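Local coordinates for arginine decarboxylase, A207R protein (Paramecium bursaria Chlorella virus 1, PDB 2NVA), which catalyses the pyridoxal 5'-phosphate-dependent decarboxylation of arginine to agmatine, using a TIM-barrel domain of the kind found in eukaryotic ornithine decarboxylases, at residues D32-T35 with R40-P43; K120-H125 with K164-E169; R189-S194 with N235-D240. All coordinates share one frame; numbering follows the deposited sequence.

Contact 1. Residues D32-T35 with R40-P43; sequences DQWT and RVTP
Trp34 reaches across from its helix and meets Val41 and Pro43 with one indole ring. The pyrrole side of the ring does most of the work. Its NE1 gives a hydrogen bond to the backbone oxygen Val41 O, 2.9 Å away. The N-H points almost straight at the acceptor, with an angle of 161°. Val41 O lies very nearly in the indole plane. Seen from the carbonyl, however, the nitrogen stands well above the carbonyl plane, so the bond does not follow a lone pair.

Pro43 takes one face of the indole. Its CG sits 4.0 Å from the centroid of the five-membered ring of Trp34, a CH-pi contact. CB of Pro43 is offset toward the rim of the face, and CD is 3.7 Å from Trp34 NE1. Farther along the edge, Trp34 CZ2 touches Val41 CG1 at 3.9 Å. The indole is thus held at its edge by a polar bond and a methyl group, and on a face by a proline ring. Together these contacts probably limit its rotation.

The torsions explain the reach. CG of Trp34 is anti to the backbone N (chi1 179°), which carries the ring off the helix toward the strand. Beyond this shell, Phe256 packs edge-to-face with the indole, and Phe38 also meets it. Ala251 and Pro253 touch the same ring. The Trp34 side chain is about 8 Å from the bound adduct of cofactor and agmatine, near the site but not in touch with it.

The contact joins helix 24-37 to strand 41-46, the first strand of the barrel, across a short turn. That strand lies between strands 65-68 and 248-251. Thr42 bonds through its backbone to Ile249 and Ala251, and Pro43 to Asn65.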
ATOM      1  N   ASP A  32       3.160  22.094  22.701  1.00 13.60           N
ATOM      2  CA  ASP A  32       3.282  22.704  24.024  1.00 13.34           C
ATOM      3  C   ASP A  32       3.328  21.659  25.130  1.00 13.29           C
ATOM      4  O   ASP A  32       4.064  21.826  26.099  1.00 13.24           O
ATOM      5  CB  ASP A  32       2.145  23.703  24.292  1.00 13.72           C
ATOM      6  CG  ASP A  32       2.242  24.946  23.418  1.00 14.21           C
ATOM      7  OD1 ASP A  32       1.242  25.700  23.353  1.00 14.33           O
ATOM      8  OD2 ASP A  32       3.299  25.170  22.787  1.00 13.97           O
ATOM      9  N   GLN A  33       2.544  20.590  24.970  1.00 13.33           N
ATOM     10  CA  GLN A  33       2.533  19.473  25.906  1.00 13.23           C
ATOM     11  C   GLN A  33       3.855  18.720  25.877  1.00 13.18           C
ATOM     12  O   GLN A  33       4.364  18.315  26.917  1.00 13.09           O
ATOM     13  CB  GLN A  33       1.383  18.516  25.603  1.00 13.49           C
ATOM     14  CG  GLN A  33       0.037  19.032  26.106  1.00 14.41           C
ATOM     15  CD  GLN A  33       0.014  19.172  27.620  1.00 17.61           C
ATOM     16  OE1 GLN A  33       0.145  20.277  28.155  1.00 17.91           O
ATOM     17  NE2 GLN A  33      -0.136  18.045  28.326  1.00 17.68           N
ATOM     18  N   TRP A  34       4.402  18.529  24.682  1.00 13.31           N
ATOM     19  CA  TRP A  34       5.697  17.867  24.564  1.00 13.29           C
ATOM     20  C   TRP A  34       6.746  18.612  25.393  1.00 12.95           C
ATOM     21  O   TRP A  34       7.514  17.995  26.118  1.00 13.55           O
ATOM     22  CB  TRP A  34       6.153  17.783  23.104  1.00 13.31           C
ATOM     23  CG  TRP A  34       7.502  17.124  22.964  1.00 13.16           C
ATOM     24  CD1 TRP A  34       8.737  17.711  23.141  1.00 13.17           C
ATOM     25  CD2 TRP A  34       7.758  15.747  22.657  1.00 13.08           C
ATOM     26  NE1 TRP A  34       9.736  16.780  22.942  1.00 12.75           N
ATOM     27  CE2 TRP A  34       9.161  15.572  22.636  1.00 13.35           C
ATOM     28  CE3 TRP A  34       6.934  14.647  22.364  1.00 13.60           C
ATOM     29  CZ2 TRP A  34       9.757  14.336  22.354  1.00 13.81           C
ATOM     30  CZ3 TRP A  34       7.529  13.421  22.084  1.00 13.53           C
ATOM     31  CH2 TRP A  34       8.922  13.274  22.091  1.00 13.72           C
ATOM     32  N   THR A  35       6.761  19.940  25.266  1.00 13.23           N
ATOM     33  CA  THR A  35       7.699  20.812  25.980  1.00 13.84           C
ATOM     34  C   THR A  35       7.611  20.609  27.494  1.00 14.09           C
ATOM     35  O   THR A  35       8.631  20.604  28.186  1.00 14.10           O
ATOM     36  CB  THR A  35       7.466  22.295  25.580  1.00 14.04           C
ATOM     37  OG1 THR A  35       7.617  22.407  24.150  1.00 14.79           O
ATOM     38  CG2 THR A  35       8.454  23.230  26.267  1.00 15.75           C
ATOM     39  N   ARG A  40      13.712  18.290  28.443  1.00 12.94           N
ATOM     40  CA  ARG A  40      15.091  18.210  27.955  1.00 13.16           C
ATOM     41  C   ARG A  40      15.205  17.709  26.513  1.00 12.99           C
ATOM     42  O   ARG A  40      16.300  17.687  25.955  1.00 12.63           O
ATOM     43  CB  ARG A  40      15.939  17.304  28.854  1.00 13.48           C
ATOM     44  CG  ARG A  40      16.291  17.918  30.221  1.00 14.68           C
ATOM     45  CD  ARG A  40      17.450  17.137  30.877  1.00 15.08           C
ATOM     46  NE  ARG A  40      18.697  17.141  30.101  1.00 15.25           N
ATOM     47  CZ  ARG A  40      19.757  16.375  30.372  1.00 15.86           C
ATOM     48  NH1 ARG A  40      19.733  15.518  31.394  1.00 15.38           N
ATOM     49  NH2 ARG A  40      20.851  16.451  29.619  1.00 16.43           N
ATOM     50  N   VAL A  41      14.081  17.321  25.916  1.00 12.80           N
ATOM     51  CA  VAL A  41      14.123  16.594  24.642  1.00 12.64           C
ATOM     52  C   VAL A  41      13.606  17.424  23.462  1.00 12.96           C
ATOM     53  O   VAL A  41      12.435  17.823  23.432  1.00 13.34           O
ATOM     54  CB  VAL A  41      13.327  15.263  24.724  1.00 12.38           C
ATOM     55  CG1 VAL A  41      13.514  14.441  23.443  1.00 12.42           C
ATOM     56  CG2 VAL A  41      13.749  14.448  25.942  1.00 12.15           C
ATOM     57  N   THR A  42      14.489  17.686  22.504  1.00 12.80           N
ATOM     58  CA  THR A  42      14.117  18.401  21.287  1.00 12.69           C
ATOM     59  C   THR A  42      13.510  17.416  20.294  1.00 12.56           C
ATOM     60  O   THR A  42      14.181  16.460  19.885  1.00 12.39           O
ATOM     61  CB  THR A  42      15.337  19.102  20.646  1.00 13.10           C
ATOM     62  OG1 THR A  42      15.829  20.091  21.557  1.00 13.08           O
ATOM     63  CG2 THR A  42      14.959  19.777  19.335  1.00 14.10           C
ATOM     64  N   PRO A  43      12.239  17.645  19.911  1.00 12.45           N
ATOM     65  CA  PRO A  43      11.598  16.731  18.966  1.00 12.54           C
ATOM     66  C   PRO A  43      12.041  17.006  17.530  1.00 12.38           C
ATOM     67  O   PRO A  43      12.045  18.157  17.088  1.00 12.56           O
ATOM     68  CB  PRO A  43      10.100  17.030  19.141  1.00 12.53           C
ATOM     69  CG  PRO A  43      10.048  18.460  19.593  1.00 12.48           C
ATOM     70  CD  PRO A  43      11.350  18.755  20.319  1.00 12.53           C
TER

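Contact 2. Residues K120-H125 with K164-E169; sequences KIHTYH and KQLDIE
The backbones come closest at His122 and Leu166, 6.4 Å between CA atoms, where the last turn of one helix faces the Schellman motif that ends the other, with Asp167 at its positive-phi position. His122 gives a hydrogen bond from ND1 to Leu166 O at 3.0 Å. It is bent (136° at the hydrogen). It lies in the carbonyl plane, on a lone pair, but the oxygen is tilted from the imidazole plane. This bond implies a proton on ND1.

The same leucine also covers a face of the imidazole. Its CD2 stands 4.1 Å from the centroid of the His122 ring, over the centre, in a CH-pi contact. CG of His122 is anti to the backbone N (chi1 -179°), and this swings the ring out to the leucine. Deeper in, Ile168 CD1 packs on Ile121 CG2 at 3.7 Å, the two side chains crossing at about a right angle.

Helices 115-124 and 156-165 are successive outer helices of the TIM barrel, before and after strand 129-133 in sequence. Met130 of that strand touches both isoleucines, Leu99 of helix 96-105 touches Ile121, and Lys120 bonds to Ile269 O of the second subunit.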
ATOM      1  N   LYS A 120      30.398   4.918   2.506  1.00 12.36           N
ATOM      2  CA  LYS A 120      29.649   5.879   1.695  1.00 12.43           C
ATOM      3  C   LYS A 120      29.846   7.291   2.219  1.00 12.29           C
ATOM      4  O   LYS A 120      30.076   8.218   1.438  1.00 12.24           O
ATOM      5  CB  LYS A 120      28.153   5.540   1.685  1.00 12.47           C
ATOM      6  CG  LYS A 120      27.761   4.516   0.640  1.00 13.62           C
ATOM      7  CD  LYS A 120      26.240   4.416   0.526  1.00 14.41           C
ATOM      8  CE  LYS A 120      25.671   3.497   1.564  1.00 14.44           C
ATOM      9  NZ  LYS A 120      24.177   3.510   1.560  1.00 12.35           N
ATOM     10  N   ILE A 121      29.746   7.443   3.537  1.00 11.72           N
ATOM     11  CA  ILE A 121      29.929   8.747   4.195  1.00 12.23           C
ATOM     12  C   ILE A 121      31.318   9.301   3.905  1.00 12.38           C
ATOM     13  O   ILE A 121      31.463  10.454   3.497  1.00 12.29           O
ATOM     14  CB  ILE A 121      29.682   8.646   5.726  1.00 12.22           C
ATOM     15  CG1 ILE A 121      28.216   8.289   6.017  1.00 12.96           C
ATOM     16  CG2 ILE A 121      30.136   9.936   6.479  1.00 12.06           C
ATOM     17  CD1 ILE A 121      27.190   9.389   5.677  1.00 13.73           C
ATOM     18  N   HIS A 122      32.328   8.461   4.110  1.00 12.23           N
ATOM     19  CA  HIS A 122      33.715   8.844   3.869  1.00 12.64           C
ATOM     20  C   HIS A 122      33.901   9.398   2.457  1.00 12.60           C
ATOM     21  O   HIS A 122      34.532  10.447   2.268  1.00 12.70           O
ATOM     22  CB  HIS A 122      34.648   7.656   4.099  1.00 12.16           C
ATOM     23  CG  HIS A 122      36.093   7.991   3.897  1.00 13.66           C
ATOM     24  ND1 HIS A 122      36.816   8.729   4.809  1.00 14.97           N
ATOM     25  CD2 HIS A 122      36.938   7.721   2.876  1.00 14.88           C
ATOM     26  CE1 HIS A 122      38.051   8.894   4.360  1.00 14.72           C
ATOM     27  NE2 HIS A 122      38.151   8.286   3.189  1.00 15.04           N
ATOM     28  N   THR A 123      33.335   8.702   1.474  1.00 12.53           N
ATOM     29  CA  THR A 123      33.518   9.065   0.071  1.00 12.83           C
ATOM     30  C   THR A 123      32.684  10.293  -0.345  1.00 13.02           C
ATOM     31  O   THR A 123      33.185  11.164  -1.061  1.00 12.57           O
ATOM     32  CB  THR A 123      33.256   7.871  -0.871  1.00 13.25           C
ATOM     33  OG1 THR A 123      34.084   6.762  -0.479  1.00 13.93           O
ATOM     34  CG2 THR A 123      33.560   8.235  -2.326  1.00 12.82           C
ATOM     35  N   TYR A 124      31.445  10.383   0.147  1.00 12.74           N
ATOM     36  CA  TYR A 124      30.453  11.324  -0.403  1.00 12.75           C
ATOM     37  C   TYR A 124      29.971  12.443   0.512  1.00 12.53           C
ATOM     38  O   TYR A 124      29.437  13.447   0.033  1.00 13.00           O
ATOM     39  CB  TYR A 124      29.228  10.559  -0.929  1.00 12.66           C
ATOM     40  CG  TYR A 124      29.602   9.628  -2.032  1.00 13.19           C
ATOM     41  CD1 TYR A 124      29.908  10.122  -3.304  1.00 14.02           C
ATOM     42  CD2 TYR A 124      29.707   8.258  -1.804  1.00 13.47           C
ATOM     43  CE1 TYR A 124      30.294   9.277  -4.335  1.00 14.57           C
ATOM     44  CE2 TYR A 124      30.081   7.394  -2.830  1.00 14.72           C
ATOM     45  CZ  TYR A 124      30.378   7.917  -4.093  1.00 15.37           C
ATOM     46  OH  TYR A 124      30.754   7.080  -5.116  1.00 14.57           O
ATOM     47  N   HIS A 125      30.133  12.265   1.814  1.00 12.34           N
ATOM     48  CA  HIS A 125      29.684  13.265   2.774  1.00 12.37           C
ATOM     49  C   HIS A 125      30.610  13.187   3.996  1.00 12.38           C
ATOM     50  O   HIS A 125      30.150  12.947   5.112  1.00 13.14           O
ATOM     51  CB  HIS A 125      28.217  12.977   3.146  1.00 11.92           C
ATOM     52  CG  HIS A 125      27.503  14.123   3.790  1.00 12.10           C
ATOM     53  ND1 HIS A 125      28.149  15.259   4.231  1.00 12.30           N
ATOM     54  CD2 HIS A 125      26.195  14.281   4.121  1.00 12.68           C
ATOM     55  CE1 HIS A 125      27.267  16.081   4.783  1.00 13.93           C
ATOM     56  NE2 HIS A 125      26.074  15.514   4.723  1.00 13.48           N
ATOM     57  N   LYS A 164      36.213   6.048  13.402  1.00 13.02           N
ATOM     58  CA  LYS A 164      37.434   6.775  13.817  1.00 13.53           C
ATOM     59  C   LYS A 164      38.522   6.670  12.744  1.00 13.82           C
ATOM     60  O   LYS A 164      39.152   7.665  12.368  1.00 13.29           O
ATOM     61  CB  LYS A 164      37.952   6.225  15.164  1.00 13.60           C
ATOM     62  CG  LYS A 164      39.062   7.064  15.826  1.00 15.23           C
ATOM     63  CD  LYS A 164      38.487   8.312  16.516  1.00 16.39           C
ATOM     64  CE  LYS A 164      39.602   9.271  16.922  1.00 18.40           C
ATOM     65  NZ  LYS A 164      39.033  10.532  17.482  1.00 19.75           N
ATOM     66  N   GLN A 165      38.717   5.446  12.245  1.00 13.77           N
ATOM     67  CA  GLN A 165      39.723   5.175  11.223  1.00 14.08           C
ATOM     68  C   GLN A 165      39.484   5.988   9.945  1.00 14.36           C
ATOM     69  O   GLN A 165      40.442   6.412   9.293  1.00 13.90           O
ATOM     70  CB  GLN A 165      39.755   3.684  10.894  1.00 14.37           C
ATOM     71  CG  GLN A 165      40.515   3.385   9.625  1.00 15.08           C
ATOM     72  CD  GLN A 165      40.659   1.918   9.330  1.00 17.61           C
ATOM     73  OE1 GLN A 165      41.373   1.551   8.387  1.00 19.48           O
ATOM     74  NE2 GLN A 165      40.010   1.058  10.125  1.00 17.16           N
ATOM     75  N   LEU A 166      38.211   6.187   9.593  1.00 13.70           N
ATOM     76  CA  LEU A 166      37.836   6.961   8.404  1.00 13.87           C
ATOM     77  C   LEU A 166      37.657   8.462   8.668  1.00 13.73           C
ATOM     78  O   LEU A 166      37.170   9.186   7.797  1.00 13.62           O
ATOM     79  CB  LEU A 166      36.571   6.381   7.753  1.00 13.71           C
ATOM     80  CG  LEU A 166      36.637   4.976   7.144  1.00 14.57           C
ATOM     81  CD1 LEU A 166      35.266   4.587   6.593  1.00 13.79           C
ATOM     82  CD2 LEU A 166      37.706   4.878   6.062  1.00 16.71           C
ATOM     83  N   ASP A 167      38.070   8.920   9.851  1.00 13.21           N
ATOM     84  CA  ASP A 167      37.979  10.332  10.210  1.00 13.76           C
ATOM     85  C   ASP A 167      36.531  10.822  10.172  1.00 13.95           C
ATOM     86  O   ASP A 167      36.262  11.972   9.794  1.00 14.19           O
ATOM     87  CB  ASP A 167      38.872  11.188   9.302  1.00 14.34           C
ATOM     88  CG  ASP A 167      40.342  11.011   9.615  1.00 16.44           C
ATOM     89  OD1 ASP A 167      40.682  10.709  10.792  1.00 18.10           O
ATOM     90  OD2 ASP A 167      41.185  11.209   8.708  1.00 17.78           O
ATOM     91  N   ILE A 168      35.623   9.929  10.565  1.00 13.18           N
ATOM     92  CA  ILE A 168      34.184  10.223  10.671  1.00 13.22           C
ATOM     93  C   ILE A 168      33.834  10.567  12.114  1.00 13.27           C
ATOM     94  O   ILE A 168      34.143   9.801  13.030  1.00 13.27           O
ATOM     95  CB  ILE A 168      33.307   9.024  10.200  1.00 13.10           C
ATOM     96  CG1 ILE A 168      33.517   8.678   8.715  1.00 14.43           C
ATOM     97  CG2 ILE A 168      31.809   9.313  10.464  1.00 12.73           C
ATOM     98  CD1 ILE A 168      33.603   9.905   7.807  1.00 16.53           C
ATOM     99  N   GLU A 169      33.215  11.731  12.309  1.00 12.83           N
ATOM    100  CA  GLU A 169      32.862  12.224  13.634  1.00 13.43           C
ATOM    101  C   GLU A 169      31.564  11.568  14.098  1.00 13.35           C
ATOM    102  O   GLU A 169      30.505  11.833  13.533  1.00 13.68           O
ATOM    103  CB  GLU A 169      32.693  13.742  13.561  1.00 13.88           C
ATOM    104  CG  GLU A 169      32.494  14.448  14.900  1.00 15.11           C
ATOM    105  CD  GLU A 169      32.324  15.963  14.738  1.00 17.13           C
ATOM    106  OE1 GLU A 169      32.135  16.670  15.769  1.00 16.03           O
ATOM    107  OE2 GLU A 169      32.368  16.450  13.583  1.00 16.60           O
TER

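Contact 3. Residues R189-S194 with N235-D240; sequences RAIKSS and NDAIKD
Ile191 is the residue of 189-194 that meets the other helix, against Ala237 and Ile238. Before it, Arg189 points away from the contact and makes a salt bridge with Glu185 of its own helix. Ala190 packs on Cys136 and Phe175, and its carbonyl oxygen has a part to play one turn later.

Ile191 follows, and its CD1 does the closest touching. This methyl is 3.6 Å from Ala237 CB and also 3.6 Å from CD1 of Ile238. The CG2 branch of Ile191 lies 3.7 Å from Ala237 O. With CG1 anti to the carbonyl carbon (chi1 -67°) and CG2 anti to the backbone N, both branches face Ala237. Ala237 presents a single methyl, and the backbones come close there, with the CA atoms of Ile191 and Ala237 6.4 Å apart. Ile238 reaches in from the flank. Its CB points away, and its outer torsion, chi2 -33°, is off the staggered positions; this turn brings CD1 back to Ile191.

Lys192 ends away from 235-240, though its side chain touches Phe241 at the end of the same helix, as does that of Ile191. Ser194 closes the walk. Its OG gives a 2.8 Å hydrogen bond to Ala190 O, which also accepts the helical bond from Ser194 N at 2.9 Å. The two donors reach that oxygen from opposite faces of its plane. The hydroxyl of this buried serine thus finds its partner within its own helix.

Leu211 of strand 210-212 touches Ile191, Ser194 and Ile238, so two outer helices of the barrel meet over the strand that joins them in sequence. A polar tie joins the same helices, from Asp240 OD2 to Tyr188 OH of helix 184-204. Between the two segments the chemistry is wholly apolar. The fit therefore rests on methyl shape and burial, without a directional bond.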
ATOM      1  N   ARG A 189      15.584   0.609  29.353  1.00 13.18           N
ATOM      2  CA  ARG A 189      16.655  -0.321  28.964  1.00 13.22           C
ATOM      3  C   ARG A 189      17.434   0.171  27.743  1.00 13.09           C
ATOM      4  O   ARG A 189      18.656  -0.030  27.657  1.00 12.84           O
ATOM      5  CB  ARG A 189      16.091  -1.729  28.703  1.00 13.72           C
ATOM      6  CG  ARG A 189      15.623  -2.474  29.972  1.00 15.26           C
ATOM      7  CD  ARG A 189      14.945  -3.798  29.609  1.00 16.73           C
ATOM      8  NE  ARG A 189      14.994  -4.801  30.691  1.00 18.78           N
ATOM      9  CZ  ARG A 189      14.010  -5.056  31.560  1.00 20.20           C
ATOM     10  NH1 ARG A 189      12.852  -4.395  31.500  1.00 19.77           N
ATOM     11  NH2 ARG A 189      14.160  -6.000  32.477  1.00 17.42           N
ATOM     12  N   ALA A 190      16.726   0.811  26.807  1.00 12.62           N
ATOM     13  CA  ALA A 190      17.346   1.366  25.606  1.00 12.64           C
ATOM     14  C   ALA A 190      18.278   2.526  25.947  1.00 12.68           C
ATOM     15  O   ALA A 190      19.358   2.657  25.360  1.00 12.87           O
ATOM     16  CB  ALA A 190      16.289   1.816  24.613  1.00 12.15           C
ATOM     17  N   ILE A 191      17.853   3.373  26.880  1.00 12.71           N
ATOM     18  CA  ILE A 191      18.659   4.535  27.282  1.00 12.39           C
ATOM     19  C   ILE A 191      19.902   4.077  28.067  1.00 12.83           C
ATOM     20  O   ILE A 191      20.993   4.647  27.910  1.00 12.59           O
ATOM     21  CB  ILE A 191      17.797   5.580  28.059  1.00 12.40           C
ATOM     22  CG1 ILE A 191      16.763   6.209  27.104  1.00 11.81           C
ATOM     23  CG2 ILE A 191      18.672   6.669  28.722  1.00 12.39           C
ATOM     24  CD1 ILE A 191      15.519   6.794  27.795  1.00 11.79           C
ATOM     25  N   LYS A 192      19.735   3.038  28.885  1.00 12.82           N
ATOM     26  CA  LYS A 192      20.864   2.433  29.590  1.00 13.38           C
ATOM     27  C   LYS A 192      21.882   1.857  28.595  1.00 13.12           C
ATOM     28  O   LYS A 192      23.086   2.092  28.730  1.00 12.98           O
ATOM     29  CB  LYS A 192      20.382   1.344  30.561  1.00 13.47           C
ATOM     30  CG  LYS A 192      21.512   0.696  31.368  1.00 14.51           C
ATOM     31  CD  LYS A 192      20.988  -0.411  32.287  1.00 15.85           C
ATOM     32  CE  LYS A 192      22.153  -0.936  33.164  1.00 17.55           C
ATOM     33  NZ  LYS A 192      21.633  -1.916  34.179  1.00 19.19           N
ATOM     34  N   SER A 193      21.400   1.105  27.605  1.00 12.85           N
ATOM     35  CA  SER A 193      22.281   0.532  26.584  1.00 13.35           C
ATOM     36  C   SER A 193      22.976   1.626  25.780  1.00 12.87           C
ATOM     37  O   SER A 193      24.115   1.455  25.337  1.00 13.28           O
ATOM     38  CB  SER A 193      21.490  -0.375  25.631  1.00 13.60           C
ATOM     39  OG  SER A 193      20.978  -1.503  26.324  1.00 13.89           O
ATOM     40  N   SER A 194      22.274   2.737  25.572  1.00 12.70           N
ATOM     41  CA  SER A 194      22.815   3.865  24.830  1.00 12.31           C
ATOM     42  C   SER A 194      23.969   4.525  25.587  1.00 12.67           C
ATOM     43  O   SER A 194      24.951   4.949  24.976  1.00 12.89           O
ATOM     44  CB  SER A 194      21.717   4.888  24.546  1.00 12.03           C
ATOM     45  OG  SER A 194      20.744   4.354  23.661  1.00 12.77           O
ATOM     46  N   ASN A 235      12.105  10.213  31.345  1.00 13.24           N
ATOM     47  CA  ASN A 235      12.837  11.253  32.085  1.00 12.85           C
ATOM     48  C   ASN A 235      13.659  10.718  33.250  1.00 13.20           C
ATOM     49  O   ASN A 235      14.737  11.247  33.527  1.00 12.69           O
ATOM     50  CB  ASN A 235      11.903  12.377  32.540  1.00 13.18           C
ATOM     51  CG  ASN A 235      11.338  13.179  31.361  1.00 12.93           C
ATOM     52  OD1 ASN A 235      11.939  13.216  30.286  1.00 13.39           O
ATOM     53  ND2 ASN A 235      10.185  13.814  31.564  1.00 13.23           N
ATOM     54  N   ASP A 236      13.164   9.671  33.919  1.00 13.39           N
ATOM     55  CA  ASP A 236      13.937   8.992  34.979  1.00 14.09           C
ATOM     56  C   ASP A 236      15.192   8.364  34.401  1.00 13.42           C
ATOM     57  O   ASP A 236      16.269   8.449  34.983  1.00 13.67           O
ATOM     58  CB  ASP A 236      13.109   7.898  35.661  1.00 14.34           C
ATOM     59  CG  ASP A 236      12.017   8.448  36.548  1.00 17.48           C
ATOM     60  OD1 ASP A 236      12.145   9.610  37.030  1.00 18.18           O
ATOM     61  OD2 ASP A 236      11.015   7.704  36.803  1.00 17.88           O
ATOM     62  N   ALA A 237      15.064   7.744  33.234  1.00 13.36           N
ATOM     63  CA  ALA A 237      16.209   7.135  32.567  1.00 13.37           C
ATOM     64  C   ALA A 237      17.221   8.188  32.106  1.00 13.56           C
ATOM     65  O   ALA A 237      18.426   7.967  32.209  1.00 14.05           O
ATOM     66  CB  ALA A 237      15.753   6.256  31.394  1.00 12.87           C
ATOM     67  N   ILE A 238      16.726   9.332  31.617  1.00 13.77           N
ATOM     68  CA  ILE A 238      17.592  10.446  31.206  1.00 13.79           C
ATOM     69  C   ILE A 238      18.389  10.915  32.423  1.00 14.20           C
ATOM     70  O   ILE A 238      19.609  11.087  32.346  1.00 13.67           O
ATOM     71  CB  ILE A 238      16.799  11.654  30.558  1.00 14.43           C
ATOM     72  CG1 ILE A 238      16.016  11.263  29.289  1.00 14.92           C
ATOM     73  CG2 ILE A 238      17.746  12.846  30.245  1.00 14.53           C
ATOM     74  CD1 ILE A 238      16.722  10.166  28.464  1.00 17.32           C
ATOM     75  N   LYS A 239      17.697  11.089  33.554  1.00 13.70           N
ATOM     76  CA  LYS A 239      18.343  11.484  34.806  1.00 14.43           C
ATOM     77  C   LYS A 239      19.374  10.463  35.307  1.00 14.27           C
ATOM     78  O   LYS A 239      20.438  10.846  35.799  1.00 13.93           O
ATOM     79  CB  LYS A 239      17.287  11.734  35.888  1.00 14.35           C
ATOM     80  CG  LYS A 239      17.812  12.501  37.107  1.00 15.86           C
ATOM     81  CD  LYS A 239      16.725  12.685  38.156  1.00 17.50           C
ATOM     82  CE  LYS A 239      16.726  11.540  39.181  1.00 19.82           C
ATOM     83  NZ  LYS A 239      16.205  10.256  38.584  1.00 20.27           N
ATOM     84  N   ASP A 240      19.063   9.174  35.175  1.00 13.91           N
ATOM     85  CA  ASP A 240      19.928   8.118  35.714  1.00 13.85           C
ATOM     86  C   ASP A 240      21.198   7.936  34.894  1.00 14.07           C
ATOM     87  O   ASP A 240      22.262   7.626  35.459  1.00 13.77           O
ATOM     88  CB  ASP A 240      19.187   6.779  35.779  1.00 14.05           C
ATOM     89  CG  ASP A 240      18.146   6.736  36.866  1.00 14.94           C
ATOM     90  OD1 ASP A 240      18.096   7.676  37.704  1.00 15.90           O
ATOM     91  OD2 ASP A 240      17.387   5.742  36.908  1.00 15.33           O
TER

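Overall arrangement
Along the chain the three contacts come in series; none nests in or crosses another. Contact 1 closes the shortest loop, with four residues between its segments, and ties helix 24-37 to the first barrel strand. Contact 2 closes a longer one, bringing helix 115-124 to the end of helix 156-165 around strand 129-133. Contact 3 spans strand 210-212 and joins helices 184-204 and 229-241. Contacts 1 and 3 adjoin, their centres about 17 Å apart: Arg40 NH1 packs on Ile238 CG2 at 3.5 Å, and Asn235 bonds to Leu37 O. Contact 2 is remote, its centre about 32 Å from that of contact 1. All three join elements of the one barrel domain.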